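Long-range contacts in glyceraldehyde-3-phosphate dehydrogenase (Sulfolobus solfataricus, PDB 1B7G), which catalyses the phosphorylating oxidation of D-glyceraldehyde 3-phosphate in glycolysis, using NADP in marked preference to NAD: residues 14-18 with 271-275; 28-32 with 74-78; 102-108 with 132-138; 118-122 with 307-311; 142-146 with 303-307. The protein carries 1 engineered substitution. All coordinates share one frame; numbering follows the deposited sequence.

In the fold
All five contacts are largely buried and differ mainly in chemistry. Contacts 2, 3 and 4 all reach the parallel sheet of the nucleotide-binding domain. Contact 2 lies far from the chain centre and is apolar packing of strand on helix. Contact 3 is a strand pair with regular backbone bonds and a sulfate at one end. Contacts 4 and 5 lie nearest the chain centre and share Glu307 of helix 304-315. Its two carboxylate oxygens serve different partners, a backbone amide in contact 4 and Arg146 in contact 5. Contact 1 is almost entirely ionic, joins helix 11-21 to a distant loop, and is also reached by the second subunit.

Contact 1 (14-18 with 271-275); sequences KRVAD and DRNDI
Arg15 and Asp274 reach for each other across the gap, and Arg272 runs past Arg15 to meet Asp18. These side chains join helix 11-21, the first helix of the Rossmann-type nucleotide-binding domain, to the loop between helix 258-267 and strand 278-288. The result is two salt bridges side by side. Arg15 holds Asp274 through NE and NH2, one nitrogen to each oxygen. Its NE gives a bond to Asp274 OD2 of 2.8 Å, met on the syn side but 24° out of the carboxylate plane. Its NH2 reaches the syn lone pair of Asp274 OD1 at 3.1 Å. The Arg15 chain is extended from CG to NE, which carries the charge away from the helix. Arg272 presents its end instead. NH1 and NH2 both point at one oxygen, Asp18 OD2, at 2.9 and 3.0 Å, and come from the same face of that carboxylate. Asp18 OD1 pairs with Arg46. Asp271 OD1 joins the network at 3.2 Å from Arg272 NH1. Lys269 of the second subunit bridges to both Asp18 and Asp271, which probably eases the closeness of the two acids. The like-charged guanidinium groups of Arg15 and Arg272 are turned 49° apart, and each has an acid near its own plane. Lys14 sends NZ to Glu39 and to Glu263 and Asp267 of the second subunit, so only its aliphatic part meets Arg272, whose NE also bridges to that Asp267. Lys14 CG lies over one guanidinium face, 4.0 Å from Arg272 NH2. Arg272 CD in turn covers a face of the Arg15 guanidinium, 3.5 Å from Arg15 NH2.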
# COMPACT_ATOMS: atom_id res chain seq x y z
N LYS A 14 14.86 1.14 -5.66
CA LYS A 14 13.75 1.59 -6.51
C LYS A 14 13.27 2.96 -6.06
O LYS A 14 12.90 3.81 -6.89
CB LYS A 14 12.66 0.54 -6.59
CG LYS A 14 11.69 0.40 -5.41
CD LYS A 14 10.86 -0.88 -5.64
CE LYS A 14 10.17 -1.35 -4.38
NZ LYS A 14 9.23 -2.47 -4.67
N ARG A 15 13.18 3.24 -4.76
CA ARG A 15 12.73 4.53 -4.28
C ARG A 15 13.85 5.58 -4.41
O ARG A 15 13.52 6.75 -4.66
CB ARG A 15 12.27 4.46 -2.82
CG ARG A 15 11.15 3.46 -2.59
CD ARG A 15 11.11 3.06 -1.09
NE ARG A 15 9.66 2.74 -0.82
CZ ARG A 15 9.19 1.51 -0.97
NH1 ARG A 15 10.01 0.53 -1.35
NH2 ARG A 15 7.93 1.23 -0.69
N VAL A 16 15.11 5.21 -4.31
CA VAL A 16 16.14 6.27 -4.51
C VAL A 16 16.18 6.64 -5.99
O VAL A 16 16.32 7.83 -6.34
CB VAL A 16 17.48 5.93 -3.92
CG1 VAL A 16 18.51 6.97 -4.37
CG2 VAL A 16 17.41 5.98 -2.34
N ALA A 17 15.93 5.66 -6.86
CA ALA A 17 15.87 5.96 -8.31
C ALA A 17 14.73 6.90 -8.62
O ALA A 17 14.98 7.95 -9.27
CB ALA A 17 15.85 4.70 -9.13
N ASP A 18 13.53 6.67 -8.09
CA ASP A 18 12.42 7.56 -8.28
C ASP A 18 12.65 8.96 -7.70
O ASP A 18 12.25 9.95 -8.36
CB ASP A 18 11.11 6.99 -7.75
CG ASP A 18 10.49 5.93 -8.62
OD1 ASP A 18 11.00 5.62 -9.72
OD2 ASP A 18 9.45 5.38 -8.20
N ASP A 271 3.07 8.22 -2.59
CA ASP A 271 3.67 7.26 -3.51
C ASP A 271 4.09 5.98 -2.81
O ASP A 271 4.88 6.03 -1.86
CB ASP A 271 4.89 7.90 -4.19
CG ASP A 271 5.39 7.07 -5.36
OD1 ASP A 271 6.20 6.14 -5.18
OD2 ASP A 271 4.94 7.37 -6.49
N ARG A 272 3.58 4.82 -3.22
CA ARG A 272 3.90 3.55 -2.59
C ARG A 272 3.43 3.49 -1.14
O ARG A 272 3.82 2.58 -0.39
CB ARG A 272 5.38 3.17 -2.62
CG ARG A 272 6.10 3.20 -3.94
CD ARG A 272 7.34 2.34 -3.99
NE ARG A 272 7.86 2.09 -5.33
CZ ARG A 272 8.50 2.96 -6.10
NH1 ARG A 272 8.70 4.19 -5.68
NH2 ARG A 272 8.98 2.59 -7.30
N ASN A 273 2.54 4.33 -0.67
CA ASN A 273 2.12 4.44 0.70
C ASN A 273 3.33 4.78 1.59
O ASN A 273 3.19 4.57 2.80
CB ASN A 273 1.44 3.19 1.29
CG ASN A 273 0.81 2.24 0.34
OD1 ASN A 273 1.03 1.02 0.41
ND2 ASN A 273 0.09 2.76 -0.66
N ASP A 274 4.38 5.41 1.10
CA ASP A 274 5.55 5.76 1.88
C ASP A 274 5.32 6.87 2.88
O ASP A 274 4.62 7.85 2.66
CB ASP A 274 6.76 6.15 0.97
CG ASP A 274 7.30 4.94 0.26
OD1 ASP A 274 6.88 3.80 0.62
OD2 ASP A 274 8.14 5.08 -0.64
N ILE A 275 5.91 6.70 4.08
CA ILE A 275 5.89 7.77 5.08
C ILE A 275 7.33 7.91 5.57
O ILE A 275 7.76 7.27 6.55
CB ILE A 275 4.98 7.54 6.27
CG1 ILE A 275 3.50 7.34 5.88
CG2 ILE A 275 5.09 8.63 7.34
CD1 ILE A 275 2.64 6.93 7.07

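Contact 2 (28-32 with 74-78); sequences LVGVA and LIKTS
Segment 28-32 of strand 26-32 runs beside the end of helix 71-77, with the CA atoms of Val29 and Ser78 6.5 Å apart and those of Gly30 and Leu74 6.8 Å apart. No hydrogen bond crosses the contact. Leu74 does most of the work. It points at the strand and spreads its two methyls along it. Its CD1 touches Val29 CG1 at 3.7 Å and lies close to the carbonyl oxygen of Gly30. Its CD2 meets the methyl of Ala32, 3.8 Å from Ala32 CB. The chi1 of 168° places Leu74 CG opposite the backbone N and sends both branches out from the helix. Gly30 brings bare backbone against this leucine. Val29 and Leu74 run alongside each other, headed opposite ways. This is helix-on-sheet packing in a Rossmann-type nucleotide-binding fold. Strand 26-32 pairs with strand 2-7, and the helix leads on to strand 80-83 of the same parallel sheet. Leu74 also reaches Ala5 of strand 2-7, so one side chain spans two neighbouring strands. Val29 CG1 also meets Thr77 CG2 at 3.6 Å. Thr77 turns its hydroxyl to another task, a hydrogen bond with the backbone O of Asp73 one turn earlier in the helix. Val31 points to the other side of the strand, where it packs on Ala17 of helix 11-21. Ser78 is the first residue to leave helical angles. Its OG bonds back to Ile75 O at 2.8 Å, and its own N bonds to the same oxygen from the same face of that carbonyl.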
# COMPACT_ATOMS: atom_id res chain seq x y z
N LEU A 28 18.81 10.42 -13.48
CA LEU A 28 19.07 9.01 -13.25
C LEU A 28 19.74 8.39 -14.48
O LEU A 28 19.08 8.24 -15.51
CB LEU A 28 17.78 8.26 -12.95
CG LEU A 28 17.92 6.74 -12.76
CD1 LEU A 28 18.71 6.38 -11.51
CD2 LEU A 28 16.53 6.11 -12.68
N VAL A 29 20.95 7.91 -14.33
CA VAL A 29 21.68 7.28 -15.44
C VAL A 29 21.15 5.89 -15.67
O VAL A 29 21.02 5.41 -16.80
CB VAL A 29 23.19 7.21 -15.14
CG1 VAL A 29 23.90 6.26 -16.08
CG2 VAL A 29 23.83 8.60 -15.24
N GLY A 30 20.85 5.17 -14.58
CA GLY A 30 20.38 3.79 -14.75
C GLY A 30 20.51 3.09 -13.38
O GLY A 30 20.96 3.72 -12.42
N VAL A 31 20.03 1.86 -13.30
CA VAL A 31 20.05 1.11 -12.03
C VAL A 31 20.68 -0.26 -12.25
O VAL A 31 20.60 -0.82 -13.34
CB VAL A 31 18.63 0.91 -11.45
CG1 VAL A 31 17.89 2.23 -11.33
CG2 VAL A 31 17.77 -0.05 -12.26
N ALA A 32 21.25 -0.82 -11.18
CA ALA A 32 21.92 -2.12 -11.30
C ALA A 32 21.18 -3.19 -10.50
O ALA A 32 20.73 -2.94 -9.36
CB ALA A 32 23.37 -1.98 -10.89
N LEU A 74 27.89 1.27 -15.80
CA LEU A 74 26.97 2.18 -15.11
C LEU A 74 27.77 3.10 -14.21
O LEU A 74 27.59 4.31 -14.22
CB LEU A 74 25.92 1.40 -14.30
CG LEU A 74 25.07 2.22 -13.31
CD1 LEU A 74 24.22 3.26 -14.02
CD2 LEU A 74 24.14 1.34 -12.47
N ILE A 75 28.74 2.50 -13.51
CA ILE A 75 29.61 3.23 -12.63
C ILE A 75 30.41 4.28 -13.38
O ILE A 75 30.42 5.46 -13.00
CB ILE A 75 30.54 2.27 -11.82
CG1 ILE A 75 29.67 1.41 -10.91
CG2 ILE A 75 31.48 3.13 -10.98
CD1 ILE A 75 30.30 0.12 -10.43
N LYS A 76 31.06 3.86 -14.47
CA LYS A 76 31.86 4.76 -15.30
C LYS A 76 31.05 5.93 -15.85
O LYS A 76 31.51 7.09 -15.83
CB LYS A 76 32.52 3.98 -16.45
CG LYS A 76 33.76 3.19 -16.11
CD LYS A 76 34.26 2.21 -17.15
CE LYS A 76 33.87 0.78 -16.88
NZ LYS A 76 34.42 -0.21 -17.85
N THR A 77 29.82 5.68 -16.26
CA THR A 77 28.93 6.72 -16.77
C THR A 77 28.41 7.69 -15.74
O THR A 77 28.04 8.84 -16.08
CB THR A 77 27.70 6.03 -17.42
OG1 THR A 77 28.17 5.07 -18.35
CG2 THR A 77 26.78 7.01 -18.13
N SER A 78 28.33 7.32 -14.46
CA SER A 78 27.77 8.28 -13.50
C SER A 78 28.86 9.22 -13.01
O SER A 78 30.06 9.00 -13.25
CB SER A 78 27.18 7.46 -12.32
OG SER A 78 28.25 6.76 -11.69

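Contact 3 (102-108 with 132-138); sequences RNAIFQG and KYIRVVS. With SO4 (sulfate ion), chain C.
Backbone bonds between Ala104, Phe106 and the facing strand hold this contact. Strands 103-106 and 133-136 run parallel, 14° apart, in the Rossmann-type sheet. Ala104 N bonds to Lys132 O, and Ile134 N returns to Ala104 O. Phe106 N then bonds to Ile134 O at 2.7 Å, and Val136 N to Phe106 O. Apolar contacts line both faces. On one, the methyl of Ala104 sits at the edge of the Tyr133 ring, 3.6 Å from Tyr133 CD1, and Phe106 CE1 lies 4.0 Å from that same CD1. On the other, Ile105 CG2 meets Val136 CG2 at 3.7 Å. Water takes over where the strands end. One water accepts from Ser138 N and donates to Gly108 O. A sulfate, probably from the crystallisation liquor, sits past the strand end. Ser138 OG donates to sulfate O4 at 2.8 Å and is hydrogen-bonded with Thr141 OG1. Asn140, Arg166 and His193 also bind the ion, in the assigned inorganic phosphate site. Ser138 is also the N-cap of helix 139-152. Strands 80-83 and 118-119 flank the pair. Helix 89-99 covers the Tyr133 and Phe106 face, and helix 304-315 covers the Ile105 and Ile134 face.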
# COMPACT_ATOMS: atom_id res chain seq x y z
N ARG A 102 34.92 6.99 -8.67
CA ARG A 102 33.58 7.59 -8.57
C ARG A 102 33.14 7.70 -7.10
O ARG A 102 33.33 6.75 -6.37
CB ARG A 102 32.58 6.72 -9.33
CG ARG A 102 32.82 6.70 -10.84
CD ARG A 102 32.44 8.01 -11.50
NE ARG A 102 32.60 7.99 -12.94
CZ ARG A 102 33.66 8.41 -13.62
NH1 ARG A 102 34.73 8.91 -13.01
NH2 ARG A 102 33.66 8.33 -14.95
N ASN A 103 32.61 8.86 -6.71
CA ASN A 103 32.08 9.08 -5.38
C ASN A 103 30.92 8.10 -5.14
O ASN A 103 30.31 7.66 -6.13
CB ASN A 103 31.57 10.51 -5.21
CG ASN A 103 32.64 11.57 -5.05
OD1 ASN A 103 33.82 11.31 -5.22
ND2 ASN A 103 32.25 12.79 -4.70
N ALA A 104 30.68 7.74 -3.87
CA ALA A 104 29.59 6.80 -3.59
C ALA A 104 28.91 7.01 -2.22
O ALA A 104 29.55 7.38 -1.25
CB ALA A 104 30.04 5.39 -3.71
N ILE A 105 27.60 6.73 -2.21
CA ILE A 105 26.79 6.84 -1.00
C ILE A 105 26.42 5.41 -0.55
O ILE A 105 25.86 4.67 -1.40
CB ILE A 105 25.47 7.58 -1.25
CG1 ILE A 105 25.62 8.90 -2.03
CG2 ILE A 105 24.76 7.85 0.08
CD1 ILE A 105 26.52 9.91 -1.36
N PHE A 106 26.71 5.04 0.70
CA PHE A 106 26.36 3.65 1.09
C PHE A 106 25.24 3.62 2.12
O PHE A 106 24.90 4.65 2.71
CB PHE A 106 27.54 2.86 1.57
CG PHE A 106 28.73 2.66 0.69
CD1 PHE A 106 29.74 3.62 0.65
CD2 PHE A 106 28.90 1.53 -0.06
CE1 PHE A 106 30.85 3.43 -0.12
CE2 PHE A 106 29.99 1.34 -0.87
CZ PHE A 106 30.99 2.30 -0.87
N GLN A 107 24.61 2.45 2.31
CA GLN A 107 23.49 2.34 3.24
C GLN A 107 23.96 1.91 4.62
O GLN A 107 25.07 1.39 4.75
CB GLN A 107 22.37 1.46 2.68
CG GLN A 107 21.90 1.99 1.30
CD GLN A 107 21.72 3.48 1.27
OE1 GLN A 107 20.99 4.05 2.08
NE2 GLN A 107 22.39 4.19 0.32
N GLY A 108 23.14 2.11 5.64
CA GLY A 108 23.48 1.84 7.01
C GLY A 108 23.90 0.48 7.47
O GLY A 108 24.43 0.31 8.58
N LYS A 132 34.02 11.87 -0.43
CA LYS A 132 33.75 11.09 -1.63
C LYS A 132 32.89 9.87 -1.34
O LYS A 132 32.30 9.30 -2.26
CB LYS A 132 35.10 10.67 -2.27
CG LYS A 132 35.84 11.93 -2.75
CD LYS A 132 37.28 11.59 -3.12
CE LYS A 132 38.07 12.86 -3.42
NZ LYS A 132 38.33 13.66 -2.18
N TYR A 133 32.98 9.35 -0.11
CA TYR A 133 32.29 8.14 0.32
C TYR A 133 31.55 8.42 1.61
O TYR A 133 32.17 8.94 2.55
CB TYR A 133 33.23 6.93 0.43
CG TYR A 133 33.85 6.65 -0.93
CD1 TYR A 133 33.09 6.14 -1.98
CD2 TYR A 133 35.18 7.00 -1.17
CE1 TYR A 133 33.66 5.90 -3.23
CE2 TYR A 133 35.74 6.80 -2.42
CZ TYR A 133 34.98 6.28 -3.44
OH TYR A 133 35.56 6.09 -4.69
N ILE A 134 30.24 8.34 1.58
CA ILE A 134 29.38 8.74 2.72
C ILE A 134 28.49 7.55 3.09
O ILE A 134 27.94 6.90 2.21
CB ILE A 134 28.50 9.94 2.32
CG1 ILE A 134 29.35 11.21 2.13
CG2 ILE A 134 27.39 10.21 3.34
CD1 ILE A 134 28.53 12.47 1.86
N ARG A 135 28.38 7.24 4.40
CA ARG A 135 27.50 6.13 4.77
C ARG A 135 26.23 6.71 5.35
O ARG A 135 26.30 7.45 6.33
CB ARG A 135 28.11 5.17 5.82
CG ARG A 135 27.14 3.99 6.09
CD ARG A 135 27.72 3.12 7.23
NE ARG A 135 27.76 3.91 8.47
CZ ARG A 135 27.79 3.38 9.69
NH1 ARG A 135 27.72 2.07 9.84
NH2 ARG A 135 27.80 4.18 10.74
N VAL A 136 25.10 6.58 4.65
CA VAL A 136 23.85 7.05 5.24
C VAL A 136 23.49 6.00 6.32
O VAL A 136 23.39 4.84 6.00
CB VAL A 136 22.72 7.14 4.22
CG1 VAL A 136 21.37 7.32 4.93
CG2 VAL A 136 22.93 8.30 3.21
N VAL A 137 23.28 6.41 7.56
CA VAL A 137 22.99 5.46 8.64
C VAL A 137 21.71 4.67 8.36
O VAL A 137 20.91 5.00 7.48
CB VAL A 137 22.87 6.12 10.01
CG1 VAL A 137 24.26 6.25 10.66
CG2 VAL A 137 22.20 7.48 9.94
N SER A 138 21.51 3.59 9.14
CA SER A 138 20.35 2.72 8.92
C SER A 138 19.06 3.45 9.15
O SER A 138 18.99 4.55 9.74
CB SER A 138 20.44 1.48 9.87
OG SER A 138 20.07 1.96 11.20
S SO4 C . 18.04 -1.00 11.59
O1 SO4 C . 18.09 -2.16 10.71
O2 SO4 C . 17.26 -1.38 12.89
O3 SO4 C . 17.36 0.20 11.09
O4 SO4 C . 19.44 -0.70 11.93
O HOH W 1 20.79 3.57 4.94
O HOH W 2 23.73 2.46 10.45

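Contact 4 (118-122 with 307-311); sequences SFSAL and ENIDA
Segment 118-122 passes from a short strand into the start of helix 121-128 beside one turn of helix 304-315, where the CA atoms of Ala121 and Glu307 are 6.0 Å apart and those of Phe119 and Ala311 7.3 Å apart. Phe119 points at the helix, its CG opposite the backbone N (chi1 174°). The methyl of Ala311 sits over the centre of its ring, 4.0 Å from Ala311 CB to the centroid and 11° off the normal. This is a CH-pi contact. Asp310 CB comes to the ring edge, 3.8 Å from Phe119 CZ. One direct hydrogen bond joins the segments. Ala121 N donates to Glu307 OE1 at 2.8 Å, nearly straight at 166°. Glu307 is bent at chi2, which folds its carboxylate back toward this amide. The other oxygen, Glu307 OE2, accepts a hydrogen bond from a water at 2.9 Å and is bridged by Arg146 and Arg245. That water also bonds to Ser120 OG and accepts from Leu122 N. The carboxylate thus serves successive amides at the start of helix 121-128, one directly and one through water. The methyl of Ala121 also lies 3.4 Å from Asp310 OD2, but that carboxylate is turned to Arg245. Helix 304-315, from the C-terminal part of the chain, thus packs on strand 118-119 at the edge of the Rossmann-type sheet.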
# COMPACT_ATOMS: atom_id res chain seq x y z
N SER A 118 29.80 8.98 8.26
CA SER A 118 28.39 8.52 8.26
C SER A 118 27.58 9.81 8.28
O SER A 118 28.10 10.84 8.72
CB SER A 118 28.05 7.63 9.47
OG SER A 118 28.75 6.42 9.31
N PHE A 119 26.31 9.74 7.88
CA PHE A 119 25.52 10.93 7.65
C PHE A 119 24.07 10.83 8.03
O PHE A 119 23.39 9.84 7.82
CB PHE A 119 25.55 11.10 6.08
CG PHE A 119 24.70 12.17 5.46
CD1 PHE A 119 23.38 12.01 5.16
CD2 PHE A 119 25.31 13.37 5.07
CE1 PHE A 119 22.63 12.98 4.55
CE2 PHE A 119 24.56 14.39 4.48
CZ PHE A 119 23.22 14.20 4.19
N SER A 120 23.49 11.94 8.40
CA SER A 120 22.09 12.20 8.54
C SER A 120 21.92 13.70 8.29
O SER A 120 22.52 14.43 9.07
CB SER A 120 21.52 11.80 9.90
OG SER A 120 20.09 11.62 9.76
N ALA A 121 21.11 14.13 7.33
CA ALA A 121 21.03 15.51 6.91
C ALA A 121 20.65 16.51 7.98
O ALA A 121 21.16 17.62 7.99
CB ALA A 121 20.11 15.72 5.69
N LEU A 122 19.78 16.19 8.91
CA LEU A 122 19.43 17.07 10.00
C LEU A 122 20.58 17.21 11.00
O LEU A 122 20.39 17.99 11.94
CB LEU A 122 18.17 16.61 10.72
CG LEU A 122 16.83 17.11 10.18
CD1 LEU A 122 16.61 16.61 8.76
CD2 LEU A 122 15.67 16.70 11.07
N GLU A 307 17.40 11.29 2.77
CA GLU A 307 18.75 11.32 3.26
C GLU A 307 19.77 11.00 2.16
O GLU A 307 20.81 11.65 2.05
CB GLU A 307 18.97 10.32 4.44
CG GLU A 307 17.99 10.54 5.58
CD GLU A 307 18.04 11.92 6.18
OE1 GLU A 307 19.13 12.52 6.14
OE2 GLU A 307 17.00 12.48 6.63
N ASN A 308 19.45 10.04 1.30
CA ASN A 308 20.37 9.69 0.21
C ASN A 308 20.45 10.84 -0.81
O ASN A 308 21.54 11.10 -1.36
CB ASN A 308 19.95 8.39 -0.47
CG ASN A 308 20.50 7.13 0.16
OD1 ASN A 308 21.60 6.69 -0.16
ND2 ASN A 308 19.74 6.54 1.08
N ILE A 309 19.33 11.53 -1.02
CA ILE A 309 19.36 12.68 -1.94
C ILE A 309 20.25 13.79 -1.40
O ILE A 309 21.16 14.32 -2.10
CB ILE A 309 17.95 13.19 -2.26
CG1 ILE A 309 17.08 12.13 -2.91
CG2 ILE A 309 18.06 14.42 -3.19
CD1 ILE A 309 17.71 11.41 -4.10
N ASP A 310 20.13 14.14 -0.11
CA ASP A 310 21.02 15.16 0.47
C ASP A 310 22.46 14.74 0.48
O ASP A 310 23.38 15.58 0.28
CB ASP A 310 20.54 15.52 1.87
CG ASP A 310 19.19 16.18 1.86
OD1 ASP A 310 18.95 16.98 0.92
OD2 ASP A 310 18.36 15.94 2.78
N ALA A 311 22.73 13.45 0.72
CA ALA A 311 24.07 12.93 0.76
C ALA A 311 24.74 13.17 -0.61
O ALA A 311 25.95 13.43 -0.64
CB ALA A 311 24.17 11.47 1.15
O HOH W 3 18.19 13.37 9.12

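Contact 5 (142-146 with 303-307); sequences TALLR and IVVPE
Helix 139-152, which begins at Cys139 of the catalytic site, the probable nucleophile, meets the start of helix 304-315 through Arg146 and Thr142. Arg146 makes the main bond. Its chain is extended from CG to NE and reaches Glu307 with two nitrogens on one oxygen. Arg146 NH2 meets the anti lone pair of Glu307 OE2 at 2.8 Å. Arg146 NE is 3.0 Å from the same OE2 but comes from above the carboxylate plane. The two flat groups are turned 42° apart. Arg245 also bridges to this oxygen, so two arginines share the acid and the charge is probably well balanced. Arg146 NH2 makes a further weak hydrogen bond to Ile303 O at 2.9 Å. Ile303 lies over one face of the guanidinium, with CG1 3.6 Å from Arg146 NH1. Its CD1 continues to the methyl of Ala143, 3.8 Å from Ala143 CB. Thr142 CG2 packs on Ile303 CG1 at 3.9 Å, while its hydroxyl bonds to Ser138 O. Around this pairing, strands 278-288 and 291-298 pack on Ala143 and Ile303, and helix 11-21 covers Val304 and Val305.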
# COMPACT_ATOMS: atom_id res chain seq x y z
N THR A 142 18.74 6.54 11.63
CA THR A 142 18.27 7.83 11.11
C THR A 142 17.18 8.43 11.96
O THR A 142 17.15 9.64 12.22
CB THR A 142 17.79 7.70 9.66
OG1 THR A 142 18.86 7.29 8.81
CG2 THR A 142 17.25 9.03 9.12
N ALA A 143 16.17 7.61 12.36
CA ALA A 143 15.05 8.15 13.11
C ALA A 143 15.54 8.65 14.49
O ALA A 143 15.11 9.71 14.91
CB ALA A 143 13.96 7.08 13.27
N LEU A 144 16.50 7.95 15.07
CA LEU A 144 17.04 8.41 16.38
C LEU A 144 17.80 9.75 16.21
O LEU A 144 17.65 10.66 17.00
CB LEU A 144 17.96 7.34 16.91
CG LEU A 144 17.39 6.10 17.65
CD1 LEU A 144 18.42 5.00 17.61
CD2 LEU A 144 17.04 6.46 19.09
N LEU A 145 18.63 9.88 15.16
CA LEU A 145 19.36 11.11 14.90
C LEU A 145 18.47 12.30 14.60
O LEU A 145 18.71 13.37 15.18
CB LEU A 145 20.37 10.92 13.75
CG LEU A 145 21.55 10.02 14.19
CD1 LEU A 145 22.36 9.58 12.99
CD2 LEU A 145 22.36 10.77 15.25
N ARG A 146 17.42 12.15 13.80
CA ARG A 146 16.54 13.27 13.53
C ARG A 146 15.90 13.74 14.85
O ARG A 146 15.69 14.93 15.00
CB ARG A 146 15.42 12.98 12.55
CG ARG A 146 15.94 12.53 11.15
CD ARG A 146 14.67 12.53 10.26
NE ARG A 146 15.04 12.10 8.90
CZ ARG A 146 14.18 11.47 8.09
NH1 ARG A 146 12.92 11.26 8.47
NH2 ARG A 146 14.63 11.10 6.90
N ILE A 303 12.28 5.94 5.03
CA ILE A 303 12.92 6.99 5.81
C ILE A 303 14.26 7.45 5.28
O ILE A 303 14.48 8.68 5.25
CB ILE A 303 13.03 6.62 7.31
CG1 ILE A 303 13.71 7.80 8.04
CG2 ILE A 303 13.78 5.29 7.46
CD1 ILE A 303 13.52 7.75 9.57
N VAL A 304 15.09 6.58 4.70
CA VAL A 304 16.40 7.02 4.24
C VAL A 304 16.40 7.60 2.82
O VAL A 304 17.47 8.07 2.39
CB VAL A 304 17.52 6.00 4.38
CG1 VAL A 304 17.73 5.61 5.84
CG2 VAL A 304 17.36 4.75 3.52
N VAL A 305 15.31 7.55 2.10
CA VAL A 305 15.28 8.10 0.74
C VAL A 305 15.69 9.55 0.65
O VAL A 305 16.70 9.81 -0.03
CB VAL A 305 13.90 7.79 0.11
CG1 VAL A 305 13.72 8.41 -1.27
CG2 VAL A 305 13.82 6.26 -0.00
N PRO A 306 15.08 10.51 1.34
CA PRO A 306 15.50 11.89 1.32
C PRO A 306 16.92 12.08 1.81
O PRO A 306 17.68 12.88 1.21
CB PRO A 306 14.46 12.65 2.11
CG PRO A 306 13.85 11.61 3.01
CD PRO A 306 13.94 10.30 2.27
N GLU A 307 17.40 11.29 2.77
CA GLU A 307 18.75 11.32 3.26
C GLU A 307 19.77 11.00 2.16
O GLU A 307 20.81 11.65 2.05
CB GLU A 307 18.97 10.32 4.44
CG GLU A 307 17.99 10.54 5.58
CD GLU A 307 18.04 11.92 6.18
OE1 GLU A 307 19.13 12.52 6.14
OE2 GLU A 307 17.00 12.48 6.63